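Local coordinates for protein uncharacterized metal-dependent hydrolase (Pyrococcus horikoshii, PDB 3IGH) that probably hydrolyses carbon-nitrogen bonds other than peptide bonds, as an uncharacterized member of the metal-dependent amidohydrolase family, at residues G270-L275 against Y280-S285; L263-S268 against D318-V323; R216-L221 against N254-A259. All coordinates share one frame; numbering follows the deposited sequence.

Overall arrangement
From the N terminus, interaction 3 comes first: helix 212-223 meets the start of strand 256-264, closing a loop of 32 residues that includes strand 230-235. The same strand runs on to interaction 2, where the chain leaving its C-terminal end reaches helix 318-331 and closes a loop of 49 residues. Interaction 1 lies within that loop, joining 270-275 to 280-285, both between strand 256-264 and helix 294-305. Interactions 1 and 2 touch through probable hydrogen bonds, Leu-275 N to Asp-266 OD2 at 2.8 Å and Thr-273 N to Ser-268 O at 2.9 Å. Interaction 3, in series with both, lies about 29 Å from interaction 2 and 38 Å from interaction 1, centre to centre.

Interaction 1. Residues G270-L275 against Y280-S285; sequences GARTAL and YSDDPS
Arg-272 and Asp-282 form a side-on salt bridge, one nitrogen to each carboxylate oxygen. Arg-272 NE donates to Asp-282 OD1 at 2.9 Å, and Arg-272 NH2 donates to Asp-282 OD2 at 2.9 Å. The carboxylate lies at the guanidinium edge, but the two planes are 60° apart, and the nitrogens reach the oxygens from above the carboxylate plane. Asp-282 OD2 has a second cationic partner in Arg-374 of helix 371-375. Both segments belong to the long loop between strand 256-264 and helix 294-305, a connection after the C-terminal end of a strand of the TIM-barrel amidohydrolase fold.

The apolar part of Arg-272 forms a CH-pi contact: its CB stands 3.8 Å from the centroid of the Tyr-280 ring, only 10° off the normal. With CG anti to the carbonyl carbon (chi1 -53°) and the chain extended as far as NE, the arm runs over that face to Asp-282. On the way, Arg-272 CD packs on Asp-283 CB at 3.6 Å.

A neutral hydrogen bond fixes the far end of the ring. Tyr-280 OH donates to Ala-274 O at 2.7 Å, approaching somewhat out of the carbonyl plane, while Ala-274 CB lies 3.3 Å from Tyr-280 OH.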
ATOM      1  N   GLY A 270      -9.669  -1.426 -36.304  1.00 31.99           N
ATOM      2  CA  GLY A 270     -11.086  -1.576 -36.662  1.00 31.02           C
ATOM      3  C   GLY A 270     -11.746  -0.276 -37.061  1.00 42.60           C
ATOM      4  O   GLY A 270     -12.395  -0.194 -38.103  1.00 36.95           O
ATOM      5  N   ALA A 271     -11.535   0.750 -36.240  1.00 37.98           N
ATOM      6  CA  ALA A 271     -12.110   2.065 -36.467  1.00 39.57           C
ATOM      7  C   ALA A 271     -11.242   2.927 -37.387  1.00 35.42           C
ATOM      8  O   ALA A 271     -11.617   4.062 -37.706  1.00 37.49           O
ATOM      9  CB  ALA A 271     -12.334   2.773 -35.123  1.00 39.68           C
ATOM     10  N   ARG A 272     -10.097   2.377 -37.805  1.00 32.05           N
ATOM     11  CA  ARG A 272      -9.075   3.082 -38.607  1.00 29.80           C
ATOM     12  C   ARG A 272      -8.500   4.311 -37.885  1.00 33.71           C
ATOM     13  O   ARG A 272      -8.174   5.322 -38.507  1.00 33.49           O
ATOM     14  CB  ARG A 272      -9.563   3.436 -40.031  1.00 32.94           C
ATOM     15  CG  ARG A 272     -10.120   2.242 -40.823  1.00 35.29           C
ATOM     16  CD  ARG A 272     -10.355   2.600 -42.289  1.00 39.43           C
ATOM     17  NE  ARG A 272     -10.954   1.502 -43.052  1.00 44.22           N
ATOM     18  CZ  ARG A 272     -12.257   1.228 -43.084  1.00 41.21           C
ATOM     19  NH1 ARG A 272     -13.119   1.967 -42.399  1.00 40.59           N
ATOM     20  NH2 ARG A 272     -12.699   0.202 -43.801  1.00 41.87           N
ATOM     21  N   THR A 273      -8.365   4.196 -36.567  1.00 35.86           N
ATOM     22  CA  THR A 273      -7.817   5.269 -35.746  1.00 31.76           C
ATOM     23  C   THR A 273      -6.414   4.945 -35.242  1.00 30.09           C
ATOM     24  O   THR A 273      -5.748   5.800 -34.644  1.00 33.98           O
ATOM     25  CB  THR A 273      -8.765   5.632 -34.585  1.00 29.34           C
ATOM     26  OG1 THR A 273      -9.174   4.436 -33.907  1.00 31.25           O
ATOM     27  CG2 THR A 273     -10.005   6.345 -35.120  1.00 37.63           C
ATOM     28  N   ALA A 274      -5.957   3.720 -35.513  1.00 27.79           N
ATOM     29  CA  ALA A 274      -4.580   3.331 -35.260  1.00 30.71           C
ATOM     30  C   ALA A 274      -3.676   4.079 -36.225  1.00 35.07           C
ATOM     31  O   ALA A 274      -4.009   4.229 -37.407  1.00 33.44           O
ATOM     32  CB  ALA A 274      -4.393   1.820 -35.402  1.00 28.56           C
ATOM     33  N   LEU A 275      -2.541   4.554 -35.721  1.00 35.32           N
ATOM     34  CA  LEU A 275      -1.686   5.468 -36.485  1.00 28.91           C
ATOM     35  C   LEU A 275      -0.634   4.739 -37.309  1.00 30.45           C
ATOM     36  O   LEU A 275       0.296   4.142 -36.768  1.00 31.17           O
ATOM     37  CB  LEU A 275      -1.024   6.490 -35.544  1.00 31.88           C
ATOM     38  CG  LEU A 275      -0.217   7.619 -36.199  1.00 32.07           C
ATOM     39  CD1 LEU A 275      -1.128   8.539 -37.012  1.00 40.00           C
ATOM     40  CD2 LEU A 275       0.514   8.404 -35.118  1.00 33.85           C
ATOM     41  N   TYR A 280      -4.335   3.824 -44.831  1.00 33.96           N
ATOM     42  CA  TYR A 280      -5.046   2.541 -44.772  1.00 36.11           C
ATOM     43  C   TYR A 280      -5.288   2.001 -46.173  1.00 37.60           C
ATOM     44  O   TYR A 280      -5.541   2.768 -47.107  1.00 36.30           O
ATOM     45  CB  TYR A 280      -6.374   2.700 -44.030  1.00 31.39           C
ATOM     46  CG  TYR A 280      -6.211   2.633 -42.527  1.00 38.57           C
ATOM     47  CD1 TYR A 280      -5.791   3.748 -41.797  1.00 35.73           C
ATOM     48  CD2 TYR A 280      -6.451   1.446 -41.839  1.00 33.97           C
ATOM     49  CE1 TYR A 280      -5.631   3.686 -40.410  1.00 34.62           C
ATOM     50  CE2 TYR A 280      -6.295   1.368 -40.450  1.00 30.32           C
ATOM     51  CZ  TYR A 280      -5.878   2.494 -39.750  1.00 35.57           C
ATOM     52  OH  TYR A 280      -5.718   2.425 -38.394  1.00 31.51           O
ATOM     53  N   SER A 281      -5.182   0.686 -46.321  1.00 40.24           N
ATOM     54  CA  SER A 281      -5.355   0.055 -47.628  1.00 40.80           C
ATOM     55  C   SER A 281      -6.796   0.097 -48.129  1.00 36.44           C
ATOM     56  O   SER A 281      -7.028   0.143 -49.335  1.00 43.42           O
ATOM     57  CB  SER A 281      -4.812  -1.366 -47.604  1.00 38.59           C
ATOM     58  OG  SER A 281      -3.427  -1.336 -47.323  1.00 36.44           O
ATOM     59  N   ASP A 282      -7.757   0.117 -47.210  1.00 38.78           N
ATOM     60  CA  ASP A 282      -9.176   0.206 -47.585  1.00 37.03           C
ATOM     61  C   ASP A 282      -9.791   1.582 -47.326  1.00 38.99           C
ATOM     62  O   ASP A 282     -11.008   1.755 -47.436  1.00 45.51           O
ATOM     63  CB  ASP A 282      -9.997  -0.897 -46.898  1.00 45.27           C
ATOM     64  CG  ASP A 282      -9.936  -0.830 -45.367  1.00 44.15           C
ATOM     65  OD1 ASP A 282      -9.157  -0.025 -44.803  1.00 41.71           O
ATOM     66  OD2 ASP A 282     -10.680  -1.600 -44.723  1.00 38.09           O
ATOM     67  N   ASP A 283      -8.945   2.545 -46.952  1.00 44.39           N
ATOM     68  CA  ASP A 283      -9.339   3.954 -46.851  1.00 44.73           C
ATOM     69  C   ASP A 283      -8.091   4.809 -47.046  1.00 49.03           C
ATOM     70  O   ASP A 283      -7.421   5.179 -46.070  1.00 44.48           O
ATOM     71  CB  ASP A 283     -10.014   4.255 -45.504  1.00 39.48           C
ATOM     72  CG  ASP A 283     -10.695   5.622 -45.460  1.00 51.09           C
ATOM     73  OD1 ASP A 283     -10.492   6.459 -46.368  1.00 47.12           O
ATOM     74  OD2 ASP A 283     -11.446   5.860 -44.491  1.00 55.05           O
ATOM     75  N   PRO A 284      -7.771   5.133 -48.315  1.00 46.63           N
ATOM     76  CA  PRO A 284      -6.557   5.885 -48.635  1.00 44.40           C
ATOM     77  C   PRO A 284      -6.591   7.348 -48.170  1.00 39.01           C
ATOM     78  O   PRO A 284      -5.575   8.027 -48.258  1.00 43.11           O
ATOM     79  CB  PRO A 284      -6.487   5.808 -50.173  1.00 49.65           C
ATOM     80  CG  PRO A 284      -7.453   4.715 -50.562  1.00 51.26           C
ATOM     81  CD  PRO A 284      -8.528   4.791 -49.533  1.00 50.56           C
ATOM     82  N   SER A 285      -7.739   7.813 -47.676  1.00 36.80           N
ATOM     83  CA  SER A 285      -7.884   9.191 -47.214  1.00 43.64           C
ATOM     84  C   SER A 285      -7.381   9.409 -45.778  1.00 48.19           C
ATOM     85  O   SER A 285      -7.256  10.555 -45.333  1.00 44.99           O
ATOM     86  CB  SER A 285      -9.335   9.664 -47.348  1.00 43.08           C
ATOM     87  OG  SER A 285     -10.157   9.172 -46.302  1.00 49.96           O
TER

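Interaction 2. Residues L263-S268 against D318-V323; sequences LFTDGS and DKALDV
Ala-320 is where helix 318-331 first meets the chain emerging from strand 256-264. Its CA is 5.6 Å from the CA of Thr-265, and its CB points into the corner made by Thr-265 and Asp-266. Two side-chain oxygens come close to this methyl: Asp-266 OD2 at 3.1 Å from Ala-320 CB, and Thr-265 OG1 at 3.3 Å from Ala-320 CB. Such short separations mark tight packing. The carboxylate is swung over the methyl because Asp-266 CG sits between its backbone N and carbonyl carbon (chi1 69°). The backbone of Ala-320 takes part too, its O lying 3.8 Å from Thr-265 CG2.

One turn on, Val-323 continues the same helix face. Its CG1 branch, held anti to the backbone N (chi1 173°), meets Thr-265 CG2 at 3.8 Å, and the two side chains lie alongside, pointing in opposite senses. This joins the loop after strand 256-264 of the TIM barrel to the start of helix 318-331, which follows the adjacent parallel strand 310-315.

The polar atoms facing this apolar surface find their hydrogen bonds in other parts of the chain. Thr-265 OG1 bonds to His-314 O, while Asp-266 receives the backbone N-H groups of Leu-275, Ile-316 and Gly-317. The contact is therefore van der Waals packing, in which the helix contributes methyl groups and the Ala-320 carbonyl, while the polar network that holds Thr-265 and Asp-266 in place comes from the neighbouring strand and loops.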
ATOM      1  N   LEU A 263      -1.094   4.950 -20.689  1.00 24.18           N
ATOM      2  CA  LEU A 263      -1.158   6.004 -21.711  1.00 25.30           C
ATOM      3  C   LEU A 263      -1.522   5.445 -23.088  1.00 28.46           C
ATOM      4  O   LEU A 263      -1.362   4.249 -23.348  1.00 29.94           O
ATOM      5  CB  LEU A 263       0.203   6.710 -21.832  1.00 28.48           C
ATOM      6  CG  LEU A 263       0.784   7.281 -20.530  1.00 33.59           C
ATOM      7  CD1 LEU A 263       2.193   7.773 -20.758  1.00 26.21           C
ATOM      8  CD2 LEU A 263      -0.113   8.376 -20.030  1.00 36.96           C
ATOM      9  N   PHE A 264      -1.947   6.340 -23.978  1.00 28.98           N
ATOM     10  CA  PHE A 264      -2.379   5.987 -25.338  1.00 31.01           C
ATOM     11  C   PHE A 264      -1.633   6.836 -26.358  1.00 36.90           C
ATOM     12  O   PHE A 264      -1.482   8.039 -26.173  1.00 31.21           O
ATOM     13  CB  PHE A 264      -3.877   6.262 -25.500  1.00 33.09           C
ATOM     14  CG  PHE A 264      -4.750   5.394 -24.646  1.00 36.67           C
ATOM     15  CD1 PHE A 264      -5.267   4.199 -25.152  1.00 45.48           C
ATOM     16  CD2 PHE A 264      -5.063   5.765 -23.339  1.00 35.15           C
ATOM     17  CE1 PHE A 264      -6.080   3.386 -24.366  1.00 52.10           C
ATOM     18  CE2 PHE A 264      -5.868   4.952 -22.539  1.00 40.68           C
ATOM     19  CZ  PHE A 264      -6.381   3.763 -23.056  1.00 46.71           C
ATOM     20  N   THR A 265      -1.156   6.208 -27.422  1.00 30.09           N
ATOM     21  CA  THR A 265      -0.677   6.952 -28.586  1.00 29.54           C
ATOM     22  C   THR A 265      -1.752   7.037 -29.667  1.00 39.03           C
ATOM     23  O   THR A 265      -1.926   8.093 -30.263  1.00 40.91           O
ATOM     24  CB  THR A 265       0.584   6.345 -29.211  1.00 30.25           C
ATOM     25  OG1 THR A 265       0.367   4.953 -29.480  1.00 36.67           O
ATOM     26  CG2 THR A 265       1.777   6.513 -28.286  1.00 34.92           C
ATOM     27  N   ASP A 266      -2.457   5.929 -29.924  1.00 33.48           N
ATOM     28  CA  ASP A 266      -3.410   5.870 -31.042  1.00 31.14           C
ATOM     29  C   ASP A 266      -4.714   5.127 -30.737  1.00 34.86           C
ATOM     30  O   ASP A 266      -4.984   4.766 -29.592  1.00 32.89           O
ATOM     31  CB  ASP A 266      -2.738   5.325 -32.319  1.00 28.96           C
ATOM     32  CG  ASP A 266      -2.374   3.844 -32.233  1.00 31.18           C
ATOM     33  OD1 ASP A 266      -2.349   3.255 -31.133  1.00 31.31           O
ATOM     34  OD2 ASP A 266      -2.052   3.264 -33.293  1.00 29.61           O
ATOM     35  N   GLY A 267      -5.533   4.925 -31.767  1.00 34.37           N
ATOM     36  CA  GLY A 267      -6.784   4.192 -31.600  1.00 28.27           C
ATOM     37  C   GLY A 267      -6.613   2.755 -32.045  1.00 35.84           C
ATOM     38  O   GLY A 267      -5.599   2.113 -31.742  1.00 29.45           O
ATOM     39  N   SER A 268      -7.579   2.266 -32.816  1.00 28.95           N
ATOM     40  CA  SER A 268      -7.597   0.858 -33.212  1.00 31.75           C
ATOM     41  C   SER A 268      -7.685   0.686 -34.727  1.00 29.50           C
ATOM     42  O   SER A 268      -8.123   1.589 -35.438  1.00 31.55           O
ATOM     43  CB  SER A 268      -8.776   0.150 -32.534  1.00 35.67           C
ATOM     44  OG  SER A 268     -10.016   0.711 -32.953  1.00 51.59           O
ATOM     45  N   ASP A 318       1.860   1.157 -36.616  1.00 30.66           N
ATOM     46  CA  ASP A 318       3.321   1.132 -36.642  1.00 32.34           C
ATOM     47  C   ASP A 318       3.940   2.509 -36.379  1.00 31.33           C
ATOM     48  O   ASP A 318       5.018   2.599 -35.790  1.00 33.17           O
ATOM     49  CB  ASP A 318       3.852   0.528 -37.947  1.00 32.04           C
ATOM     50  CG  ASP A 318       3.614   1.418 -39.146  1.00 35.26           C
ATOM     51  OD1 ASP A 318       2.442   1.697 -39.491  1.00 33.11           O
ATOM     52  OD2 ASP A 318       4.617   1.849 -39.741  1.00 32.80           O
ATOM     53  N   LYS A 319       3.258   3.574 -36.794  1.00 31.11           N
ATOM     54  CA  LYS A 319       3.742   4.927 -36.480  1.00 35.76           C
ATOM     55  C   LYS A 319       3.530   5.254 -35.000  1.00 32.51           C
ATOM     56  O   LYS A 319       4.358   5.916 -34.385  1.00 34.57           O
ATOM     57  CB  LYS A 319       3.087   5.990 -37.361  1.00 32.12           C
ATOM     58  CG  LYS A 319       3.735   7.364 -37.241  1.00 36.21           C
ATOM     59  CD  LYS A 319       3.131   8.363 -38.221  1.00 38.87           C
ATOM     60  CE  LYS A 319       4.112   9.504 -38.468  1.00 54.22           C
ATOM     61  NZ  LYS A 319       3.638  10.424 -39.540  1.00 61.51           N
ATOM     62  N   ALA A 320       2.425   4.772 -34.433  1.00 31.43           N
ATOM     63  CA  ALA A 320       2.160   4.922 -33.003  1.00 31.60           C
ATOM     64  C   ALA A 320       3.257   4.275 -32.180  1.00 30.17           C
ATOM     65  O   ALA A 320       3.641   4.796 -31.131  1.00 30.63           O
ATOM     66  CB  ALA A 320       0.854   4.296 -32.661  1.00 30.50           C
ATOM     67  N   LEU A 321       3.748   3.135 -32.660  1.00 30.02           N
ATOM     68  CA  LEU A 321       4.863   2.449 -32.038  1.00 30.50           C
ATOM     69  C   LEU A 321       6.145   3.291 -32.055  1.00 37.24           C
ATOM     70  O   LEU A 321       6.874   3.312 -31.054  1.00 33.70           O
ATOM     71  CB  LEU A 321       5.099   1.082 -32.686  1.00 30.39           C
ATOM     72  CG  LEU A 321       6.242   0.250 -32.098  1.00 30.05           C
ATOM     73  CD1 LEU A 321       6.033  -0.023 -30.604  1.00 36.45           C
ATOM     74  CD2 LEU A 321       6.381  -1.047 -32.854  1.00 33.63           C
ATOM     75  N   ASP A 322       6.407   3.976 -33.175  1.00 34.53           N
ATOM     76  CA  ASP A 322       7.529   4.930 -33.256  1.00 37.71           C
ATOM     77  C   ASP A 322       7.418   5.976 -32.151  1.00 26.85           C
ATOM     78  O   ASP A 322       8.399   6.259 -31.467  1.00 34.66           O
ATOM     79  CB  ASP A 322       7.580   5.649 -34.615  1.00 35.32           C
ATOM     80  CG  ASP A 322       8.037   4.755 -35.758  1.00 45.25           C
ATOM     81  OD1 ASP A 322       8.910   3.891 -35.549  1.00 44.60           O
ATOM     82  OD2 ASP A 322       7.533   4.942 -36.889  1.00 48.06           O
ATOM     83  N   VAL A 323       6.216   6.530 -31.991  1.00 30.82           N
ATOM     84  CA  VAL A 323       5.916   7.534 -30.978  1.00 32.47           C
ATOM     85  C   VAL A 323       6.155   6.972 -29.571  1.00 36.57           C
ATOM     86  O   VAL A 323       6.822   7.610 -28.757  1.00 30.73           O
ATOM     87  CB  VAL A 323       4.467   8.072 -31.124  1.00 35.57           C
ATOM     88  CG1 VAL A 323       4.087   9.008 -29.971  1.00 29.92           C
ATOM     89  CG2 VAL A 323       4.290   8.778 -32.466  1.00 38.26           C
TER

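Interaction 3. Residues R216-L221 against N254-A259; sequences RALFYL and NRLTIA. With SO4 (sulfate ion), chain K; SO4 (sulfate ion), chain O.
Leu-256, at the start of strand 256-264, drives its two methyls into helix 212-223 between Leu-218 and Phe-219. From CB the side chain leaves the strand toward the helix, and CG stands anti to the backbone N (chi1 178°). CD1 takes one side, 4.0 Å from Leu-218 CB and equally near Leu-218 CD1. CD2 takes the other, 3.7 Å from Phe-219 CD1 and 3.9 Å from Leu-218 O. The Leu-256 side chain crosses each of the helix residues at about a right angle. Two residues further along the strand, Ile-258 CD1 extends the apolar patch, lying 3.8 Å from Phe-219 CE1. Phe-251 of the second subunit meets the Phe-219 ring edge-to-face and also packs on Ile-258, so this patch reaches the dimer interface.

Just before the strand, Arg-255 takes no part in the apolar contact; its guanidinium holds two sulfates, probably from the crystallisation liquor. Its NE donates to O2 of one sulfate (chain K) at 2.9 Å with an angle of 169°, and its NH2 donates to O3 of the other (chain O) at 3.0 Å. NH1 forms a salt bridge with Glu-466 and a hydrogen bond with Asn-230. An alanine here would remove the guanidinium and would probably leave Glu-466 without this cationic mate and both sulfates more loosely held.

The segment axes approach to 9.6 Å and run at 144°, antiparallel in sense but well inclined. Helix 212-223 connects the parallel strands 202-210 and 230-235, and Leu-218 also touches both of them; 256-264 is the next strand round. A helix lying over parallel barrel strands through such an apolar layer is the arrangement of the TIM-barrel amidohydrolase fold.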
ATOM      1  N   ARG A 216     -10.877   3.335  -5.690  1.00 25.74           N
ATOM      2  CA  ARG A 216     -11.537   3.284  -4.370  1.00 26.99           C
ATOM      3  C   ARG A 216     -12.070   1.885  -4.051  1.00 23.46           C
ATOM      4  O   ARG A 216     -11.943   1.407  -2.923  1.00 27.49           O
ATOM      5  CB  ARG A 216     -12.693   4.281  -4.287  1.00 24.14           C
ATOM      6  CG  ARG A 216     -12.284   5.732  -4.243  1.00 31.15           C
ATOM      7  CD  ARG A 216     -13.537   6.578  -4.029  1.00 38.29           C
ATOM      8  NE  ARG A 216     -13.226   7.994  -3.958  1.00 51.26           N
ATOM      9  CZ  ARG A 216     -12.952   8.639  -2.830  1.00 46.35           C
ATOM     10  NH1 ARG A 216     -12.678   9.933  -2.865  1.00 45.02           N
ATOM     11  NH2 ARG A 216     -12.954   7.991  -1.668  1.00 42.90           N
ATOM     12  N   ALA A 217     -12.674   1.247  -5.051  1.00 25.12           N
ATOM     13  CA  ALA A 217     -13.196  -0.110  -4.924  1.00 26.66           C
ATOM     14  C   ALA A 217     -12.075  -1.114  -4.640  1.00 26.19           C
ATOM     15  O   ALA A 217     -12.208  -1.984  -3.776  1.00 26.00           O
ATOM     16  CB  ALA A 217     -13.944  -0.498  -6.199  1.00 26.99           C
ATOM     17  N   LEU A 218     -10.974  -0.991  -5.377  1.00 26.55           N
ATOM     18  CA  LEU A 218      -9.820  -1.871  -5.178  1.00 28.59           C
ATOM     19  C   LEU A 218      -9.227  -1.754  -3.775  1.00 28.25           C
ATOM     20  O   LEU A 218      -8.938  -2.777  -3.143  1.00 26.28           O
ATOM     21  CB  LEU A 218      -8.741  -1.619  -6.243  1.00 30.08           C
ATOM     22  CG  LEU A 218      -9.023  -2.084  -7.680  1.00 27.04           C
ATOM     23  CD1 LEU A 218      -7.964  -1.527  -8.625  1.00 25.09           C
ATOM     24  CD2 LEU A 218      -9.111  -3.622  -7.779  1.00 26.78           C
ATOM     25  N   PHE A 219      -9.059  -0.515  -3.300  1.00 28.20           N
ATOM     26  CA  PHE A 219      -8.605  -0.244  -1.930  1.00 29.14           C
ATOM     27  C   PHE A 219      -9.546  -0.877  -0.893  1.00 29.03           C
ATOM     28  O   PHE A 219      -9.094  -1.482   0.071  1.00 25.49           O
ATOM     29  CB  PHE A 219      -8.494   1.270  -1.665  1.00 28.51           C
ATOM     30  CG  PHE A 219      -7.236   1.911  -2.204  1.00 32.73           C
ATOM     31  CD1 PHE A 219      -5.993   1.276  -2.093  1.00 28.10           C
ATOM     32  CD2 PHE A 219      -7.287   3.172  -2.776  1.00 25.76           C
ATOM     33  CE1 PHE A 219      -4.825   1.884  -2.582  1.00 34.06           C
ATOM     34  CE2 PHE A 219      -6.131   3.790  -3.263  1.00 26.30           C
ATOM     35  CZ  PHE A 219      -4.896   3.141  -3.170  1.00 29.44           C
ATOM     36  N   TYR A 220     -10.852  -0.734  -1.108  1.00 27.67           N
ATOM     37  CA  TYR A 220     -11.859  -1.353  -0.239  1.00 25.92           C
ATOM     38  C   TYR A 220     -11.694  -2.878  -0.181  1.00 30.68           C
ATOM     39  O   TYR A 220     -11.590  -3.458   0.899  1.00 27.31           O
ATOM     40  CB  TYR A 220     -13.275  -0.987  -0.724  1.00 33.39           C
ATOM     41  CG  TYR A 220     -14.366  -1.743   0.003  1.00 38.12           C
ATOM     42  CD1 TYR A 220     -14.792  -1.344   1.273  1.00 40.81           C
ATOM     43  CD2 TYR A 220     -14.964  -2.872  -0.573  1.00 36.18           C
ATOM     44  CE1 TYR A 220     -15.792  -2.045   1.948  1.00 40.22           C
ATOM     45  CE2 TYR A 220     -15.951  -3.581   0.093  1.00 34.85           C
ATOM     46  CZ  TYR A 220     -16.368  -3.155   1.350  1.00 46.33           C
ATOM     47  OH  TYR A 220     -17.347  -3.854   2.008  1.00 47.71           O
ATOM     48  N   LEU A 221     -11.651  -3.514  -1.350  1.00 26.90           N
ATOM     49  CA  LEU A 221     -11.529  -4.971  -1.431  1.00 29.82           C
ATOM     50  C   LEU A 221     -10.247  -5.500  -0.804  1.00 29.72           C
ATOM     51  O   LEU A 221     -10.273  -6.514  -0.120  1.00 30.49           O
ATOM     52  CB  LEU A 221     -11.636  -5.439  -2.884  1.00 34.03           C
ATOM     53  CG  LEU A 221     -13.035  -5.357  -3.509  1.00 31.71           C
ATOM     54  CD1 LEU A 221     -12.936  -5.602  -4.986  1.00 29.83           C
ATOM     55  CD2 LEU A 221     -14.006  -6.359  -2.867  1.00 30.74           C
ATOM     56  N   ASN A 254      -1.119  -6.841  -0.128  1.00 28.35           N
ATOM     57  CA  ASN A 254      -1.324  -8.277  -0.087  1.00 32.56           C
ATOM     58  C   ASN A 254      -1.724  -8.827  -1.460  1.00 34.91           C
ATOM     59  O   ASN A 254      -1.101  -9.740  -1.984  1.00 34.79           O
ATOM     60  CB  ASN A 254      -2.401  -8.599   0.947  1.00 34.80           C
ATOM     61  CG  ASN A 254      -2.680 -10.077   1.054  1.00 46.60           C
ATOM     62  OD1 ASN A 254      -1.760 -10.900   1.069  1.00 48.18           O
ATOM     63  ND2 ASN A 254      -3.956 -10.425   1.124  1.00 45.82           N
ATOM     64  N   ARG A 255      -2.762  -8.251  -2.042  1.00 27.47           N
ATOM     65  CA  ARG A 255      -3.209  -8.642  -3.378  1.00 25.44           C
ATOM     66  C   ARG A 255      -3.124  -7.492  -4.377  1.00 31.85           C
ATOM     67  O   ARG A 255      -2.934  -7.721  -5.574  1.00 31.59           O
ATOM     68  CB  ARG A 255      -4.651  -9.131  -3.308  1.00 30.14           C
ATOM     69  CG  ARG A 255      -4.809 -10.455  -2.601  1.00 32.09           C
ATOM     70  CD  ARG A 255      -4.253 -11.549  -3.449  1.00 33.50           C
ATOM     71  NE  ARG A 255      -4.693 -12.868  -3.004  1.00 41.81           N
ATOM     72  CZ  ARG A 255      -4.378 -13.997  -3.624  1.00 44.08           C
ATOM     73  NH1 ARG A 255      -3.622 -13.964  -4.715  1.00 43.80           N
ATOM     74  NH2 ARG A 255      -4.813 -15.158  -3.154  1.00 41.30           N
ATOM     75  N   LEU A 256      -3.283  -6.267  -3.877  1.00 27.68           N
ATOM     76  CA  LEU A 256      -3.269  -5.074  -4.716  1.00 29.72           C
ATOM     77  C   LEU A 256      -1.882  -4.444  -4.776  1.00 29.07           C
ATOM     78  O   LEU A 256      -1.251  -4.192  -3.740  1.00 28.14           O
ATOM     79  CB  LEU A 256      -4.285  -4.046  -4.188  1.00 28.45           C
ATOM     80  CG  LEU A 256      -4.387  -2.690  -4.907  1.00 27.84           C
ATOM     81  CD1 LEU A 256      -4.908  -2.877  -6.349  1.00 20.75           C
ATOM     82  CD2 LEU A 256      -5.279  -1.722  -4.121  1.00 29.46           C
ATOM     83  N   THR A 257      -1.422  -4.186  -5.997  1.00 26.09           N
ATOM     84  CA  THR A 257      -0.231  -3.388  -6.247  1.00 27.00           C
ATOM     85  C   THR A 257      -0.634  -2.125  -7.001  1.00 26.54           C
ATOM     86  O   THR A 257      -1.283  -2.203  -8.055  1.00 25.51           O
ATOM     87  CB  THR A 257       0.784  -4.159  -7.124  1.00 30.04           C
ATOM     88  OG1 THR A 257       1.035  -5.440  -6.538  1.00 33.41           O
ATOM     89  CG2 THR A 257       2.112  -3.392  -7.267  1.00 27.03           C
ATOM     90  N   ILE A 258      -0.256  -0.963  -6.471  1.00 26.34           N
ATOM     91  CA  ILE A 258      -0.315   0.271  -7.260  1.00 25.68           C
ATOM     92  C   ILE A 258       0.903   0.172  -8.165  1.00 29.80           C
ATOM     93  O   ILE A 258       2.033   0.294  -7.697  1.00 27.56           O
ATOM     94  CB  ILE A 258      -0.268   1.540  -6.358  1.00 27.11           C
ATOM     95  CG1 ILE A 258      -1.329   1.455  -5.250  1.00 26.31           C
ATOM     96  CG2 ILE A 258      -0.422   2.829  -7.199  1.00 25.57           C
ATOM     97  CD1 ILE A 258      -2.776   1.229  -5.747  1.00 29.89           C
ATOM     98  N   ALA A 259       0.677  -0.114  -9.442  1.00 25.86           N
ATOM     99  CA  ALA A 259       1.760  -0.570 -10.322  1.00 25.33           C
ATOM    100  C   ALA A 259       2.272   0.487 -11.311  1.00 25.42           C
ATOM    101  O   ALA A 259       3.467   0.564 -11.576  1.00 24.32           O
ATOM    102  CB  ALA A 259       1.324  -1.841 -11.092  1.00 23.28           C
TER
HETATM  103  S   SO4 K  10      -5.207 -13.911   0.386  0.50 56.05           S
HETATM  104  O1  SO4 K  10      -5.905 -14.765   1.343  0.50 50.60           O
HETATM  105  O2  SO4 K  10      -6.171 -13.322  -0.536  0.50 39.48           O
HETATM  106  O3  SO4 K  10      -4.501 -12.858   1.100  0.50 47.32           O
HETATM  107  O4  SO4 K  10      -4.235 -14.707  -0.355  0.50 62.72           O
HETATM  108  S   SO4 O  14      -5.018 -18.837  -3.879  0.50 63.47           S
HETATM  109  O1  SO4 O  14      -4.494 -19.714  -2.835  0.50 53.41           O
HETATM  110  O2  SO4 O  14      -6.177 -18.125  -3.350  0.50 49.81           O
HETATM  111  O3  SO4 O  14      -3.992 -17.870  -4.259  0.50 41.69           O
HETATM  112  O4  SO4 O  14      -5.418 -19.617  -5.049  0.50 52.31           O